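Local coordinates for 6-aminohexanoate-dimer hydrolase (Bacillus anthracis, PDB 4GB7), which is a putative 6-aminohexanoate-dimer hydrolase of the beta-lactamase fold, probably cleaving amide bonds with a serine nucleophile, at residues Asn108-Phe113 with Ile389-Ser394. Residues are numbered along the deposited sequence; the frame is centred on the assembly and turned at random.
Sequences NKTDAF and IVHFSS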
loop_
_atom_site.group_PDB
_atom_site.type_symbol
_atom_site.label_atom_id
_atom_site.label_comp_id
_atom_site.label_asym_id
_atom_site.label_seq_id
_atom_site.Cartn_x
_atom_site.Cartn_y
_atom_site.Cartn_z
ATOM N N ASN A 108 7.277 -0.906 18.777
ATOM C CA ASN A 108 6.414 -0.134 17.903
ATOM C C ASN A 108 5.376 -0.974 17.182
ATOM O O ASN A 108 4.819 -0.565 16.151
ATOM C CB ASN A 108 7.232 0.725 16.950
ATOM C CG ASN A 108 7.987 1.807 17.688
ATOM O OD1 ASN A 108 7.469 2.917 17.912
ATOM N ND2 ASN A 108 9.225 1.490 18.066
ATOM N N LYS A 109 5.074 -2.113 17.763
ATOM C CA LYS A 109 3.926 -2.926 17.370
ATOM C C LYS A 109 4.099 -3.450 15.944
ATOM O O LYS A 109 3.143 -3.656 15.237
ATOM C CB LYS A 109 2.607 -2.204 17.611
ATOM C CG LYS A 109 2.440 -1.910 19.103
ATOM C CD LYS A 109 1.151 -1.136 19.414
ATOM C CE LYS A 109 0.878 -1.013 20.893
ATOM N NZ LYS A 109 1.919 -0.267 21.627
ATOM N N THR A 110 5.343 -3.707 15.543
ATOM C CA THR A 110 5.595 -4.430 14.314
ATOM C C THR A 110 5.074 -5.881 14.444
ATOM O O THR A 110 5.189 -6.531 15.486
ATOM C CB THR A 110 7.099 -4.460 14.014
ATOM O OG1 THR A 110 7.594 -3.119 13.913
ATOM C CG2 THR A 110 7.454 -5.389 12.786
ATOM N N ASP A 111 4.456 -6.355 13.389
ATOM C CA ASP A 111 3.990 -7.754 13.293
ATOM C C ASP A 111 4.903 -8.633 12.430
ATOM O O ASP A 111 5.014 -9.837 12.710
ATOM C CB ASP A 111 2.561 -7.827 12.733
ATOM C CG ASP A 111 1.522 -7.223 13.655
ATOM O OD1 ASP A 111 1.592 -7.391 14.888
ATOM O OD2 ASP A 111 0.610 -6.571 13.150
ATOM N N ALA A 112 5.457 -8.047 11.351
ATOM C CA ALA A 112 6.355 -8.735 10.446
ATOM C C ALA A 112 7.393 -7.799 9.892
ATOM O O ALA A 112 7.095 -6.654 9.552
ATOM C CB ALA A 112 5.592 -9.380 9.292
ATOM N N PHE A 113 8.593 -8.333 9.744
ATOM C CA PHE A 113 9.707 -7.575 9.214
ATOM C C PHE A 113 10.522 -8.538 8.362
ATOM O O PHE A 113 10.977 -9.545 8.848
ATOM C CB PHE A 113 10.495 -6.924 10.327
ATOM C CG PHE A 113 11.528 -5.963 9.861
ATOM C CD1 PHE A 113 11.166 -4.686 9.455
ATOM C CD2 PHE A 113 12.870 -6.322 9.792
ATOM C CE1 PHE A 113 12.127 -3.786 9.034
ATOM C CE2 PHE A 113 13.830 -5.408 9.424
ATOM C CZ PHE A 113 13.457 -4.151 9.000
ATOM N N ILE A 389 12.607 -4.275 1.682
ATOM C CA ILE A 389 12.102 -4.426 3.040
ATOM C C ILE A 389 10.580 -4.380 3.013
ATOM O O ILE A 389 9.981 -3.505 2.382
ATOM C CB ILE A 389 12.679 -3.397 3.994
ATOM C CG1 ILE A 389 14.217 -3.618 4.143
ATOM C CG2 ILE A 389 11.955 -3.352 5.333
ATOM C CD1 ILE A 389 14.867 -2.673 5.129
ATOM N N VAL A 390 9.992 -5.355 3.658
ATOM C CA VAL A 390 8.556 -5.414 3.955
ATOM C C VAL A 390 8.378 -5.242 5.426
ATOM O O VAL A 390 8.977 -5.966 6.213
ATOM C CB VAL A 390 7.894 -6.721 3.487
ATOM C CG1 VAL A 390 6.407 -6.736 3.855
ATOM C CG2 VAL A 390 8.024 -6.865 1.957
ATOM N N HIS A 391 7.520 -4.301 5.806
ATOM C CA HIS A 391 7.328 -3.974 7.224
ATOM C C HIS A 391 5.854 -3.890 7.460
ATOM O O HIS A 391 5.186 -3.010 6.843
ATOM C CB HIS A 391 8.035 -2.636 7.522
ATOM C CG HIS A 391 8.309 -2.378 8.973
ATOM N ND1 HIS A 391 9.323 -1.599 9.360
ATOM C CD2 HIS A 391 7.660 -2.772 10.097
ATOM C CE1 HIS A 391 9.364 -1.551 10.709
ATOM N NE2 HIS A 391 8.338 -2.265 11.167
ATOM N N PHE A 392 5.316 -4.802 8.275
ATOM C CA PHE A 392 3.915 -4.820 8.640
ATOM C C PHE A 392 3.785 -4.565 10.105
ATOM O O PHE A 392 4.584 -5.122 10.882
ATOM C CB PHE A 392 3.227 -6.173 8.404
ATOM C CG PHE A 392 3.109 -6.623 7.000
ATOM C CD1 PHE A 392 3.232 -5.757 5.913
ATOM C CD2 PHE A 392 2.737 -7.966 6.781
ATOM C CE1 PHE A 392 3.077 -6.273 4.619
ATOM C CE2 PHE A 392 2.567 -8.456 5.500
ATOM C CZ PHE A 392 2.717 -7.596 4.424
ATOM N N SER A 393 2.770 -3.782 10.483
ATOM C CA SER A 393 2.585 -3.411 11.881
ATOM C C SER A 393 1.106 -3.313 12.181
ATOM O O SER A 393 0.245 -3.306 11.297
ATOM C CB SER A 393 3.309 -2.096 12.250
ATOM O OG SER A 393 4.652 -2.055 11.807
ATOM N N SER A 394 0.817 -3.210 13.464
ATOM C CA SER A 394 -0.516 -2.848 13.900
ATOM C C SER A 394 -0.426 -1.819 15.027
ATOM O O SER A 394 -0.835 -2.070 16.186
ATOM C CB SER A 394 -1.282 -4.115 14.243
ATOM O OG SER A 394 -0.548 -4.979 15.078
HETATM O O HOH W 1 5.801 -0.235 13.593
#
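Two successive amides, Asp111 N and Ala112 N, converge on one carbonyl, Phe392 O, at 2.8 and 3.1 Å, both reaching it from the same face of its plane. With Phe392 N returning a bond to Ala112 O, this defines a classic beta bulge between antiparallel neighbours in the five-stranded sheet, where strand 110-117 lies beside strand 387-393. The bulge turns Asp111 toward the other strand: its OD2 accepts from Ser394 OG at 2.8 Å on the syn side. His136 also bonds OD2, and Arg54 pairs with OD1. On the face that carries Phe113 and His391, two residues of strand 110-117 meet the His391 ring. Its NE2 donates to Thr110 OG1 at 3.0 Å, with the hydroxyl oxygen only 7° out of the ring plane; Thr110 OG1 also bonds Leu105 O. Phe113 CG lies anti to its backbone N (chi1 -171°), and the ring turns an edge to the imidazole face, planes at 80°. Tyr410 OH bonds ND1, so both ring nitrogens are engaged, which should restrict the rotation of the imidazole. The buried carboxylate of Asp111, which bonds Ser394 OG and His136 and forms a salt bridge to Arg54, is therefore probably ionised.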